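Local structure of 3,4-dihydroxy-2-butanone 4-phosphate synthase (Acinetobacter baumannii, 6MNZ) at residues V19-D24 / C148-L153; A105-A110 / T119-P124; R199-Q204 / S355-E360. The protein probably catalyses the conversion of D-ribulose 5-phosphate to formate and 3,4-dihydroxy-2-butanone 4-phosphate, a step of riboflavin biosynthesis that uses magnesium or manganese. One frame throughout, in Å; residues are numbered along the deposited sequence.

Contact 1. Residues V19-D24 / C148-L153; sequences VILMDD and CDLARL
Val-19 and Leu-21, on the strand 19-22, meet Leu-150 of the helix 143-153. All three side chains are buried, and the contact between them is purely apolar. One methyl group of the helix does the touching. Leu-150 CD2 lies 3.7 Å from Val-19 CG2 and 3.8 Å from Leu-21 CD1. The two approaches differ. Leu-21 and Leu-150 reach toward each other tip to tip, while the Val-19 side chain runs obliquely to that of Leu-150. The chi1 of Leu-150 is -154°, which carries CG away from the backbone N and sends the branched end toward the strand. The backbones stay well apart, with Leu-21 CA and Leu-150 CA 9.9 Å from each other.

The polar interactions lie on the helix side of the contact. Arg-152 NH1 forms a salt bridge with Asp-149 OD1 at 2.8 Å. The other oxygen, OD2, has partners beyond the helix: the backbone N of Val-137 and a second arginine, Arg-199. Asp-149 is thus a buried carboxylate with two arginine partners, which would probably keep it ionised.

Ile-13 of helix 6-15 and Leu-195 of helix 192-202 also pack on Leu-150. Between the two segments the touching atoms are all methyl groups, as in a hydrophobic core between a sheet and its covering helix. Three buried aliphatic side chains meet with no polar group between them, and the charged Asp-149 and Arg-152 take no part.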
ATOM      1  N   VAL A  19     -22.202 -13.747  22.879  1.00 20.07           N
ATOM      2  CA  VAL A  19     -21.548 -14.900  22.275  1.00 25.39           C
ATOM      3  C   VAL A  19     -20.056 -14.616  22.242  1.00 25.60           C
ATOM      4  O   VAL A  19     -19.631 -13.460  22.197  1.00 36.43           O
ATOM      5  CB  VAL A  19     -22.087 -15.201  20.856  1.00 46.96           C
ATOM      6  CG1 VAL A  19     -23.567 -15.563  20.909  1.00 41.07           C
ATOM      7  CG2 VAL A  19     -21.854 -14.016  19.932  1.00 49.84           C
ATOM      8  N   ILE A  20     -19.262 -15.668  22.413  1.00 27.00           N
ATOM      9  CA  ILE A  20     -17.809 -15.553  22.374  1.00 26.58           C
ATOM     10  C   ILE A  20     -17.336 -15.861  20.962  1.00 26.57           C
ATOM     11  O   ILE A  20     -17.798 -16.822  20.335  1.00 37.21           O
ATOM     12  CB  ILE A  20     -17.155 -16.500  23.394  1.00 30.06           C
ATOM     13  CG1 ILE A  20     -17.571 -16.123  24.814  1.00 35.21           C
ATOM     14  CG2 ILE A  20     -15.640 -16.455  23.262  1.00 40.22           C
ATOM     15  CD1 ILE A  20     -17.227 -17.168  25.847  1.00 52.33           C
ATOM     16  N   LEU A  21     -16.466 -15.004  20.435  1.00 31.47           N
ATOM     17  CA  LEU A  21     -15.911 -15.164  19.096  1.00 34.54           C
ATOM     18  C   LEU A  21     -14.394 -15.186  19.202  1.00 36.49           C
ATOM     19  O   LEU A  21     -13.788 -14.230  19.697  1.00 37.11           O
ATOM     20  CB  LEU A  21     -16.369 -14.038  18.167  1.00 41.24           C
ATOM     21  CG  LEU A  21     -17.571 -14.353  17.271  1.00 36.04           C
ATOM     22  CD1 LEU A  21     -18.027 -13.100  16.537  1.00 54.24           C
ATOM     23  CD2 LEU A  21     -17.247 -15.461  16.279  1.00 44.28           C
ATOM     24  N   MET A  22     -13.785 -16.240  18.674  1.00 28.30           N
ATOM     25  CA  MET A  22     -12.338 -16.339  18.577  1.00 27.24           C
ATOM     26  C   MET A  22     -11.902 -16.023  17.154  1.00 34.69           C
ATOM     27  O   MET A  22     -12.531 -16.465  16.188  1.00 44.18           O
ATOM     28  CB  MET A  22     -11.855 -17.736  18.965  1.00 37.84           C
ATOM     29  CG  MET A  22     -12.182 -18.130  20.390  1.00 48.89           C
ATOM     30  SD  MET A  22     -11.537 -19.760  20.822  1.00 52.66           S
ATOM     31  CE  MET A  22     -12.907 -20.803  20.339  1.00 37.86           C
ATOM     32  N   ASP A  23     -10.772 -15.335  17.034  1.00 38.27           N
ATOM     33  CA  ASP A  23     -10.103 -15.200  15.754  1.00 29.02           C
ATOM     34  C   ASP A  23      -9.066 -16.308  15.594  1.00 31.32           C
ATOM     35  O   ASP A  23      -8.913 -17.182  16.450  1.00 39.25           O
ATOM     36  CB  ASP A  23      -9.459 -13.821  15.638  1.00 32.71           C
ATOM     37  CG  ASP A  23      -8.258 -13.663  16.548  1.00 31.29           C
ATOM     38  OD1 ASP A  23      -8.222 -14.339  17.601  1.00 26.38           O
ATOM     39  OD2 ASP A  23      -7.252 -13.089  16.080  1.00 27.52           O
ATOM     40  N   ASP A  24      -8.406 -16.323  14.439  1.00 34.44           N
ATOM     41  CA  ASP A  24      -7.455 -17.381  14.128  1.00 32.18           C
ATOM     42  C   ASP A  24      -6.403 -17.485  15.224  1.00 31.77           C
ATOM     43  O   ASP A  24      -5.942 -16.478  15.766  1.00 37.18           O
ATOM     44  CB  ASP A  24      -6.791 -17.115  12.776  1.00 36.02           C
ATOM     45  CG  ASP A  24      -7.671 -17.519  11.611  1.00 29.51           C
ATOM     46  OD1 ASP A  24      -8.892 -17.672  11.816  1.00 30.17           O
ATOM     47  OD2 ASP A  24      -7.140 -17.724  10.502  1.00 32.90           O
ATOM     48  N   CYS A 148     -19.751  -6.905  13.612  1.00 34.79           N
ATOM     49  CA  CYS A 148     -20.711  -6.270  12.717  1.00 36.23           C
ATOM     50  C   CYS A 148     -21.448  -7.311  11.883  1.00 27.87           C
ATOM     51  O   CYS A 148     -22.682  -7.313  11.821  1.00 29.87           O
ATOM     52  CB  CYS A 148     -19.996  -5.263  11.813  1.00 41.66           C
ATOM     53  SG  CYS A 148     -19.392  -3.793  12.671  1.00 38.45           S
ATOM     54  N   ASP A 149     -20.701  -8.148  11.158  1.00 33.58           N
ATOM     55  CA  ASP A 149     -21.334  -9.112  10.265  1.00 37.18           C
ATOM     56  C   ASP A 149     -22.248 -10.061  11.027  1.00 39.07           C
ATOM     57  O   ASP A 149     -23.362 -10.346  10.572  1.00 37.89           O
ATOM     58  CB  ASP A 149     -20.268  -9.901   9.506  1.00 33.84           C
ATOM     59  CG  ASP A 149     -19.510  -9.046   8.511  1.00 37.88           C
ATOM     60  OD1 ASP A 149     -20.048  -7.998   8.094  1.00 39.22           O
ATOM     61  OD2 ASP A 149     -18.373  -9.415   8.158  1.00 34.97           O
ATOM     62  N   LEU A 150     -21.875 -10.415  12.259  1.00 33.00           N
ATOM     63  CA  LEU A 150     -22.738 -11.255  13.080  1.00 26.53           C
ATOM     64  C   LEU A 150     -24.043 -10.540  13.404  1.00 33.15           C
ATOM     65  O   LEU A 150     -25.133 -11.096  13.220  1.00 36.92           O
ATOM     66  CB  LEU A 150     -22.009 -11.657  14.361  1.00 35.30           C
ATOM     67  CG  LEU A 150     -22.468 -12.968  15.000  1.00 39.81           C
ATOM     68  CD1 LEU A 150     -22.146 -14.150  14.096  1.00 35.12           C
ATOM     69  CD2 LEU A 150     -21.828 -13.145  16.368  1.00 41.71           C
ATOM     70  N   ALA A 151     -23.954  -9.289  13.860  1.00 37.39           N
ATOM     71  CA  ALA A 151     -25.163  -8.524  14.142  1.00 37.27           C
ATOM     72  C   ALA A 151     -25.999  -8.340  12.883  1.00 37.78           C
ATOM     73  O   ALA A 151     -27.234  -8.345  12.941  1.00 36.43           O
ATOM     74  CB  ALA A 151     -24.796  -7.169  14.742  1.00 34.66           C
ATOM     75  N   ARG A 152     -25.341  -8.166  11.735  1.00 40.81           N
ATOM     76  CA  ARG A 152     -26.069  -8.047  10.477  1.00 31.74           C
ATOM     77  C   ARG A 152     -26.872  -9.306  10.184  1.00 34.62           C
ATOM     78  O   ARG A 152     -28.050  -9.226   9.818  1.00 41.29           O
ATOM     79  CB  ARG A 152     -25.089  -7.757   9.342  1.00 39.02           C
ATOM     80  CG  ARG A 152     -25.700  -7.821   7.954  1.00 39.72           C
ATOM     81  CD  ARG A 152     -24.668  -7.481   6.889  1.00 29.57           C
ATOM     82  NE  ARG A 152     -24.305  -6.066   6.919  1.00 36.84           N
ATOM     83  CZ  ARG A 152     -23.158  -5.589   7.395  1.00 42.01           C
ATOM     84  NH1 ARG A 152     -22.286  -6.387   8.001  1.00 35.22           N
ATOM     85  NH2 ARG A 152     -22.907  -4.289   7.312  1.00 50.33           N
ATOM     86  N   LEU A 153     -26.302 -10.477  10.474  1.00 39.61           N
ATOM     87  CA  LEU A 153     -26.973 -11.729  10.150  1.00 42.71           C
ATOM     88  C   LEU A 153     -28.192 -11.974  11.029  1.00 47.73           C
ATOM     89  O   LEU A 153     -29.121 -12.667  10.601  1.00 48.46           O
ATOM     90  CB  LEU A 153     -25.999 -12.898  10.281  1.00 44.37           C
ATOM     91  CG  LEU A 153     -24.941 -13.015   9.184  1.00 43.33           C
ATOM     92  CD1 LEU A 153     -23.898 -14.055   9.566  1.00 39.82           C
ATOM     93  CD2 LEU A 153     -25.582 -13.360   7.849  1.00 41.49           C
TER

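Contact 2. Residues A105-A110 / T119-P124; sequences AHTIQA and TDIVQP
Thr-107 and Ala-110, one turn apart on the helix 101-112, face Ile-121 and Asp-120 of the loop that follows. The apolar part is a methyl contact. Thr-107 CG2 and Ile-121 CD1 are 4.1 Å apart, and the two side chains cross at about a right angle. In Ile-121 a chi1 of -162° turns CG1 away from the backbone N, and the bend at chi2, 68°, brings CD1 to Thr-107. Ala-110 meets backbone instead of side chain: its CB lies 3.6 Å from the carbonyl O of Asp-120. Here the two backbones come closest, with 6.1 Å between Ala-110 CA and Asp-120 CA.

The polar link is a water. It donates to Ala-110 O at 3.0 Å and to Asp-120 OD1 at 2.8 Å, so it bridges a helix carbonyl and a loop carboxylate. The same OD1 also accepts from Lys-117 N, in the link between the two segments. Thr-107 OG1 makes a hydrogen bond to Glu-103 O, one turn earlier, while its methyl takes the contact with Ile-121.

The loop thus folds back along the helix it has just left. Ile-121 also touches Glu-90 of strand 90-91, and Val-122 pairs through its backbone with Ala-91. Thr-107 further packs on Ile-127 of the strand 127-131, into which the loop leads.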
ATOM      1  N   ALA A 105     -23.405   1.980  28.244  1.00 36.31           N
ATOM      2  CA  ALA A 105     -24.539   1.437  27.505  1.00 31.59           C
ATOM      3  C   ALA A 105     -25.341   2.549  26.841  1.00 37.41           C
ATOM      4  O   ALA A 105     -25.567   2.527  25.626  1.00 45.20           O
ATOM      5  CB  ALA A 105     -25.426   0.616  28.441  1.00 34.64           C
ATOM      6  N   HIS A 106     -25.644   3.605  27.599  1.00 43.85           N
ATOM      7  CA  HIS A 106     -26.396   4.725  27.043  1.00 44.00           C
ATOM      8  C   HIS A 106     -25.644   5.376  25.890  1.00 42.11           C
ATOM      9  O   HIS A 106     -26.243   5.723  24.864  1.00 43.70           O
ATOM     10  CB  HIS A 106     -26.689   5.747  28.141  1.00 36.04           C
ATOM     11  CG  HIS A 106     -27.360   6.990  27.648  1.00 33.99           C
ATOM     12  ND1 HIS A 106     -28.096   7.031  26.484  1.00 50.07           N
ATOM     13  CD2 HIS A 106     -27.415   8.240  28.169  1.00 43.97           C
ATOM     14  CE1 HIS A 106     -28.464   8.277  26.244  1.00 49.96           C
ATOM     15  NE2 HIS A 106     -28.086   9.026  27.265  1.00 40.27           N
ATOM     16  N   THR A 107     -24.320   5.492  26.008  1.00 33.08           N
ATOM     17  CA  THR A 107     -23.530   6.056  24.918  1.00 46.58           C
ATOM     18  C   THR A 107     -23.668   5.215  23.654  1.00 44.04           C
ATOM     19  O   THR A 107     -23.781   5.753  22.546  1.00 41.54           O
ATOM     20  CB  THR A 107     -22.062   6.167  25.335  1.00 42.68           C
ATOM     21  OG1 THR A 107     -21.930   7.161  26.359  1.00 37.91           O
ATOM     22  CG2 THR A 107     -21.189   6.546  24.144  1.00 36.23           C
ATOM     23  N   ILE A 108     -23.579   3.891  23.792  1.00 36.53           N
ATOM     24  CA  ILE A 108     -23.693   3.013  22.630  1.00 38.62           C
ATOM     25  C   ILE A 108     -25.030   3.231  21.932  1.00 38.57           C
ATOM     26  O   ILE A 108     -25.095   3.368  20.705  1.00 28.67           O
ATOM     27  CB  ILE A 108     -23.509   1.545  23.052  1.00 41.99           C
ATOM     28  CG1 ILE A 108     -22.066   1.304  23.498  1.00 25.90           C
ATOM     29  CG2 ILE A 108     -23.877   0.606  21.910  1.00 36.51           C
ATOM     30  CD1 ILE A 108     -21.911   0.161  24.477  1.00 37.02           C
ATOM     31  N   GLN A 109     -26.114   3.287  22.708  1.00 48.00           N
ATOM     32  CA  GLN A 109     -27.440   3.453  22.122  1.00 48.23           C
ATOM     33  C   GLN A 109     -27.494   4.677  21.219  1.00 45.76           C
ATOM     34  O   GLN A 109     -28.043   4.621  20.113  1.00 41.30           O
ATOM     35  CB  GLN A 109     -28.493   3.557  23.226  1.00 54.23           C
ATOM     36  CG  GLN A 109     -28.622   2.311  24.092  1.00 51.18           C
ATOM     37  CD  GLN A 109     -28.800   1.038  23.283  1.00 64.68           C
ATOM     38  OE1 GLN A 109     -28.385  -0.035  23.715  1.00 64.17           O
ATOM     39  NE2 GLN A 109     -29.571   1.123  22.202  1.00 65.74           N
ATOM     40  N   ALA A 110     -26.905   5.789  21.665  1.00 55.07           N
ATOM     41  CA  ALA A 110     -26.916   7.005  20.861  1.00 45.87           C
ATOM     42  C   ALA A 110     -26.212   6.787  19.530  1.00 39.50           C
ATOM     43  O   ALA A 110     -26.690   7.242  18.484  1.00 42.53           O
ATOM     44  CB  ALA A 110     -26.259   8.149  21.632  1.00 32.87           C
ATOM     45  N   THR A 119     -24.494  15.137  16.324  1.00 40.56           N
ATOM     46  CA  THR A 119     -24.748  15.891  17.544  1.00 41.93           C
ATOM     47  C   THR A 119     -25.435  15.065  18.623  1.00 43.66           C
ATOM     48  O   THR A 119     -25.460  15.492  19.783  1.00 48.64           O
ATOM     49  CB  THR A 119     -25.607  17.120  17.234  1.00 39.19           C
ATOM     50  OG1 THR A 119     -25.112  17.774  16.059  1.00 42.13           O
ATOM     51  CG2 THR A 119     -25.582  18.098  18.397  1.00 60.56           C
ATOM     52  N   ASP A 120     -25.898  13.859  18.299  1.00 36.83           N
ATOM     53  CA  ASP A 120     -26.242  12.881  19.322  1.00 39.52           C
ATOM     54  C   ASP A 120     -25.031  12.385  20.104  1.00 38.83           C
ATOM     55  O   ASP A 120     -25.203  11.547  20.996  1.00 40.63           O
ATOM     56  CB  ASP A 120     -26.961  11.691  18.683  1.00 37.76           C
ATOM     57  CG  ASP A 120     -28.343  12.049  18.173  1.00 33.63           C
ATOM     58  OD1 ASP A 120     -28.899  11.269  17.370  1.00 42.43           O
ATOM     59  OD2 ASP A 120     -28.835  13.148  18.502  1.00 50.74           O
ATOM     60  N   ILE A 121     -23.819  12.804  19.745  1.00 36.29           N
ATOM     61  CA  ILE A 121     -22.601  12.120  20.168  1.00 35.03           C
ATOM     62  C   ILE A 121     -21.459  13.126  20.170  1.00 34.33           C
ATOM     63  O   ILE A 121     -21.524  14.165  19.508  1.00 45.89           O
ATOM     64  CB  ILE A 121     -22.302  10.907  19.252  1.00 43.84           C
ATOM     65  CG1 ILE A 121     -21.320   9.944  19.923  1.00 45.59           C
ATOM     66  CG2 ILE A 121     -21.760  11.359  17.889  1.00 34.68           C
ATOM     67  CD1 ILE A 121     -21.877   9.218  21.149  1.00 54.22           C
ATOM     68  N   VAL A 122     -20.444  12.851  20.987  1.00 33.99           N
ATOM     69  CA  VAL A 122     -19.317  13.756  21.172  1.00 32.33           C
ATOM     70  C   VAL A 122     -18.046  12.930  21.336  1.00 31.51           C
ATOM     71  O   VAL A 122     -18.086  11.757  21.709  1.00 32.40           O
ATOM     72  CB  VAL A 122     -19.515  14.698  22.382  1.00 41.65           C
ATOM     73  CG1 VAL A 122     -20.649  15.679  22.117  1.00 45.24           C
ATOM     74  CG2 VAL A 122     -19.779  13.910  23.661  1.00 34.81           C
ATOM     75  N   GLN A 123     -16.907  13.618  21.239  1.00 32.76           N
ATOM     76  CA  GLN A 123     -15.591  13.020  21.410  1.00 31.57           C
ATOM     77  C   GLN A 123     -14.725  13.969  22.225  1.00 40.71           C
ATOM     78  O   GLN A 123     -14.775  15.188  22.007  1.00 52.50           O
ATOM     79  CB  GLN A 123     -14.914  12.741  20.061  1.00 43.23           C
ATOM     80  CG  GLN A 123     -15.776  11.984  19.069  1.00 49.74           C
ATOM     81  CD  GLN A 123     -16.741  12.884  18.324  1.00 39.98           C
ATOM     82  OE1 GLN A 123     -17.947  12.635  18.307  1.00 46.02           O
ATOM     83  NE2 GLN A 123     -16.209  13.896  17.648  1.00 27.55           N
ATOM     84  N   PRO A 124     -13.852  13.446  23.102  1.00 53.41           N
ATOM     85  CA  PRO A 124     -13.642  12.026  23.403  1.00 32.08           C
ATOM     86  C   PRO A 124     -14.665  11.514  24.400  1.00 30.50           C
ATOM     87  O   PRO A 124     -15.463  12.316  24.883  1.00 39.41           O
ATOM     88  CB  PRO A 124     -12.235  12.000  23.993  1.00 34.41           C
ATOM     89  CG  PRO A 124     -12.089  13.328  24.653  1.00 41.52           C
ATOM     90  CD  PRO A 124     -12.940  14.309  23.877  1.00 42.08           C
TER
HETATM   91  O   HOH W   1     -29.271   8.813  18.685  1.00 36.56           O

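Contact 3. Residues R199-Q204 / S355-E360; sequences RMTNEQ and SGFNLE
Phe-357 reaches from its loop to the last part of the helix 192-202 and meets Met-200 and Thr-201. The far end of its ring does the touching. Phe-357 CZ is 3.4 Å from the carbonyl O of Met-200, which stands oblique to the ring. CZ also lies 4.3 Å from Met-200 CB, while the rest of the Met-200 side chain leads away. On the next residue, Thr-201 CG2 is 4.0 Å from Phe-357 CE1, and the two side chains cross at about a right angle. A chi1 of -55° in Phe-357 lets the ring run out from the loop to both residues.

In the next shell, Thr-201 OG1 makes a hydrogen bond to Tyr-198 O, within the helix. Ala-331 and Arg-335 of helix 320-336 pack on Phe-357, and Gln-332 of that helix packs on Met-200. Arg-199 grips Glu-203, four residues on, side-on: NE and NH2 both donate to OE1, at 3.0 Å from NE, with the oxygen in the guanidinium plane.

Van der Waals contact of the ring with a carbonyl and two aliphatic groups therefore joins the helix to a loop of the GTP cyclohydrolase II-like region. No charge pairing links the two segments: Arg-199 pairs with Glu-203 and, through NH1, with Asp-149.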
ATOM      1  N   ARG A 199     -20.576 -17.301   5.627  1.00 42.05           N
ATOM      2  CA  ARG A 199     -20.908 -16.264   4.657  1.00 41.59           C
ATOM      3  C   ARG A 199     -20.625 -16.729   3.235  1.00 36.78           C
ATOM      4  O   ARG A 199     -21.363 -16.386   2.304  1.00 37.65           O
ATOM      5  CB  ARG A 199     -20.122 -14.989   4.965  1.00 39.68           C
ATOM      6  CG  ARG A 199     -20.540 -14.291   6.249  1.00 33.40           C
ATOM      7  CD  ARG A 199     -20.123 -12.826   6.251  1.00 32.82           C
ATOM      8  NE  ARG A 199     -20.708 -12.090   5.133  1.00 37.05           N
ATOM      9  CZ  ARG A 199     -20.458 -10.813   4.861  1.00 33.52           C
ATOM     10  NH1 ARG A 199     -19.599 -10.128   5.604  1.00 48.37           N
ATOM     11  NH2 ARG A 199     -20.967 -10.262   3.766  1.00 37.56           N
ATOM     12  N   MET A 200     -19.518 -17.446   3.036  1.00 34.13           N
ATOM     13  CA  MET A 200     -19.186 -17.938   1.707  1.00 36.33           C
ATOM     14  C   MET A 200     -20.158 -19.010   1.230  1.00 38.63           C
ATOM     15  O   MET A 200     -20.312 -19.192   0.018  1.00 45.54           O
ATOM     16  CB  MET A 200     -17.760 -18.488   1.692  1.00 28.06           C
ATOM     17  CG  MET A 200     -16.689 -17.445   1.965  1.00 28.16           C
ATOM     18  SD  MET A 200     -16.682 -16.087   0.777  1.00 33.11           S
ATOM     19  CE  MET A 200     -14.936 -15.684   0.730  1.00 33.85           C
ATOM     20  N   THR A 201     -20.858 -19.680   2.146  1.00 33.32           N
ATOM     21  CA  THR A 201     -21.729 -20.783   1.764  1.00 31.46           C
ATOM     22  C   THR A 201     -23.174 -20.349   1.566  1.00 43.75           C
ATOM     23  O   THR A 201     -23.932 -21.049   0.886  1.00 55.13           O
ATOM     24  CB  THR A 201     -21.683 -21.893   2.819  1.00 49.71           C
ATOM     25  OG1 THR A 201     -22.171 -21.390   4.070  1.00 46.95           O
ATOM     26  CG2 THR A 201     -20.262 -22.409   2.998  1.00 70.09           C
ATOM     27  N   ASN A 202     -23.595 -19.261   2.215  1.00 52.55           N
ATOM     28  CA  ASN A 202     -24.998 -18.863   2.238  1.00 46.11           C
ATOM     29  C   ASN A 202     -25.210 -17.473   1.647  1.00 44.32           C
ATOM     30  O   ASN A 202     -26.278 -16.882   1.830  1.00 58.97           O
ATOM     31  CB  ASN A 202     -25.539 -18.916   3.668  1.00 45.22           C
ATOM     32  CG  ASN A 202     -25.441 -20.302   4.273  1.00 56.90           C
ATOM     33  OD1 ASN A 202     -24.547 -20.581   5.072  1.00 46.14           O
ATOM     34  ND2 ASN A 202     -26.407 -21.156   3.952  1.00 59.59           N
ATOM     35  N   GLU A 203     -24.221 -16.947   0.928  1.00 31.24           N
ATOM     36  CA  GLU A 203     -24.332 -15.649   0.277  1.00 34.89           C
ATOM     37  C   GLU A 203     -23.623 -15.699  -1.067  1.00 37.87           C
ATOM     38  O   GLU A 203     -22.530 -16.263  -1.181  1.00 36.77           O
ATOM     39  CB  GLU A 203     -23.727 -14.533   1.142  1.00 37.67           C
ATOM     40  CG  GLU A 203     -24.264 -14.464   2.569  1.00 46.18           C
ATOM     41  CD  GLU A 203     -23.527 -13.441   3.424  1.00 47.08           C
ATOM     42  OE1 GLU A 203     -22.628 -12.755   2.890  1.00 40.53           O
ATOM     43  OE2 GLU A 203     -23.787 -13.378   4.644  1.00 40.11           O
ATOM     44  N   GLN A 204     -24.212 -15.045  -2.067  1.00 33.73           N
ATOM     45  CA  GLN A 204     -23.525 -14.794  -3.332  1.00 36.68           C
ATOM     46  C   GLN A 204     -22.631 -13.575  -3.154  1.00 45.05           C
ATOM     47  O   GLN A 204     -23.089 -12.431  -3.161  1.00 48.52           O
ATOM     48  CB  GLN A 204     -24.522 -14.596  -4.466  1.00 50.20           C
ATOM     49  CG  GLN A 204     -23.895 -14.693  -5.845  1.00 58.19           C
ATOM     50  CD  GLN A 204     -24.751 -14.062  -6.925  1.00 73.32           C
ATOM     51  OE1 GLN A 204     -25.236 -12.942  -6.766  1.00 74.71           O
ATOM     52  NE2 GLN A 204     -24.782 -14.693  -8.092  1.00 76.25           N
ATOM     53  N   SER A 355     -17.335 -28.047   0.902  1.00 63.54           N
ATOM     54  CA  SER A 355     -18.390 -28.339   1.866  1.00 64.03           C
ATOM     55  C   SER A 355     -19.764 -27.749   1.561  1.00 79.44           C
ATOM     56  O   SER A 355     -20.770 -28.284   2.041  1.00 86.56           O
ATOM     57  CB  SER A 355     -17.993 -27.842   3.258  1.00 57.51           C
ATOM     58  OG  SER A 355     -19.064 -28.040   4.167  1.00 67.86           O
ATOM     59  N   GLY A 356     -19.852 -26.837   0.603  1.00 58.68           N
ATOM     60  CA  GLY A 356     -21.086 -26.091   0.432  1.00 64.41           C
ATOM     61  C   GLY A 356     -21.408 -25.846  -1.022  1.00 81.96           C
ATOM     62  O   GLY A 356     -22.545 -25.516  -1.370  1.00 82.48           O
ATOM     63  N   PHE A 357     -20.520 -26.349  -1.869  1.00 80.02           N
ATOM     64  CA  PHE A 357     -20.403 -25.912  -3.255  1.00 85.28           C
ATOM     65  C   PHE A 357     -20.516 -27.177  -4.098  1.00 83.55           C
ATOM     66  O   PHE A 357     -19.553 -27.941  -4.207  1.00 99.20           O
ATOM     67  CB  PHE A 357     -19.090 -25.171  -3.488  1.00 77.72           C
ATOM     68  CG  PHE A 357     -18.878 -24.006  -2.552  1.00 65.88           C
ATOM     69  CD1 PHE A 357     -18.493 -24.218  -1.239  1.00 64.36           C
ATOM     70  CD2 PHE A 357     -19.001 -22.703  -3.004  1.00 63.06           C
ATOM     71  CE1 PHE A 357     -18.331 -23.154  -0.369  1.00 63.43           C
ATOM     72  CE2 PHE A 357     -18.740 -21.632  -2.163  1.00 47.91           C
ATOM     73  CZ  PHE A 357     -18.408 -21.859  -0.843  1.00 50.70           C
ATOM     74  N   ASN A 358     -21.671 -27.380  -4.727  1.00 68.84           N
ATOM     75  CA  ASN A 358     -21.679 -28.153  -5.958  1.00 96.53           C
ATOM     76  C   ASN A 358     -21.151 -29.566  -5.758  1.00109.18           C
ATOM     77  O   ASN A 358     -20.158 -29.901  -6.400  1.00108.86           O
ATOM     78  CB  ASN A 358     -20.841 -27.493  -7.059  1.00 87.74           C
ATOM     79  CG  ASN A 358     -21.535 -26.310  -7.704  1.00 81.78           C
ATOM     80  OD1 ASN A 358     -20.867 -25.410  -8.212  1.00 73.30           O
ATOM     81  ND2 ASN A 358     -22.845 -26.428  -7.908  1.00 70.47           N
ATOM     82  N   LEU A 359     -21.982 -30.487  -5.283  1.00117.76           N
ATOM     83  CA  LEU A 359     -21.602 -31.614  -4.438  1.00117.19           C
ATOM     84  C   LEU A 359     -20.167 -32.101  -4.622  1.00107.74           C
ATOM     85  O   LEU A 359     -19.284 -31.268  -4.817  1.00106.72           O
ATOM     86  CB  LEU A 359     -22.504 -32.795  -4.824  1.00114.84           C
ATOM     87  CG  LEU A 359     -22.237 -33.015  -6.337  1.00115.76           C
ATOM     88  CD1 LEU A 359     -21.132 -34.044  -6.645  1.00 95.11           C
ATOM     89  CD2 LEU A 359     -23.502 -33.369  -7.115  1.00116.66           C
ATOM     90  N   GLU A 360     -19.863 -33.279  -4.069  1.00105.97           N
ATOM     91  CA  GLU A 360     -18.524 -33.584  -3.579  1.00113.81           C
ATOM     92  C   GLU A 360     -17.541 -33.578  -4.744  1.00114.58           C
ATOM     93  O   GLU A 360     -17.596 -34.461  -5.606  1.00103.97           O
ATOM     94  CB  GLU A 360     -18.516 -34.958  -2.891  1.00125.52           C
ATOM     95  CG  GLU A 360     -17.156 -35.662  -2.824  1.00128.37           C
ATOM     96  CD  GLU A 360     -17.260 -37.082  -2.285  1.00133.28           C
ATOM     97  OE1 GLU A 360     -18.387 -37.503  -1.946  1.00138.04           O
ATOM     98  OE2 GLU A 360     -16.267 -37.833  -2.395  1.00138.92           O
TER

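Overall arrangement
Contacts 1 and 2 both belong to the DHBP synthase region, and contact 2 falls in the sequence between the two segments of contact 1. Their centres are about 23 Å apart and they do not touch. Contact 3 brings in a loop of the GTP cyclohydrolase II-like region. It does touch contact 1, through the salt bridge from Arg-199 NH1 to Asp-149 OD2 at 2.9 Å. Contacts 2 and 3 lie on opposite sides of the chain's centre, about 39 Å between centres. Contact 1 is near the predicted active site: the Leu-21 side chain is about 5 Å from those of His-143, a predicted magnesium ligand, and Asp-32, a predicted substrate-binding residue.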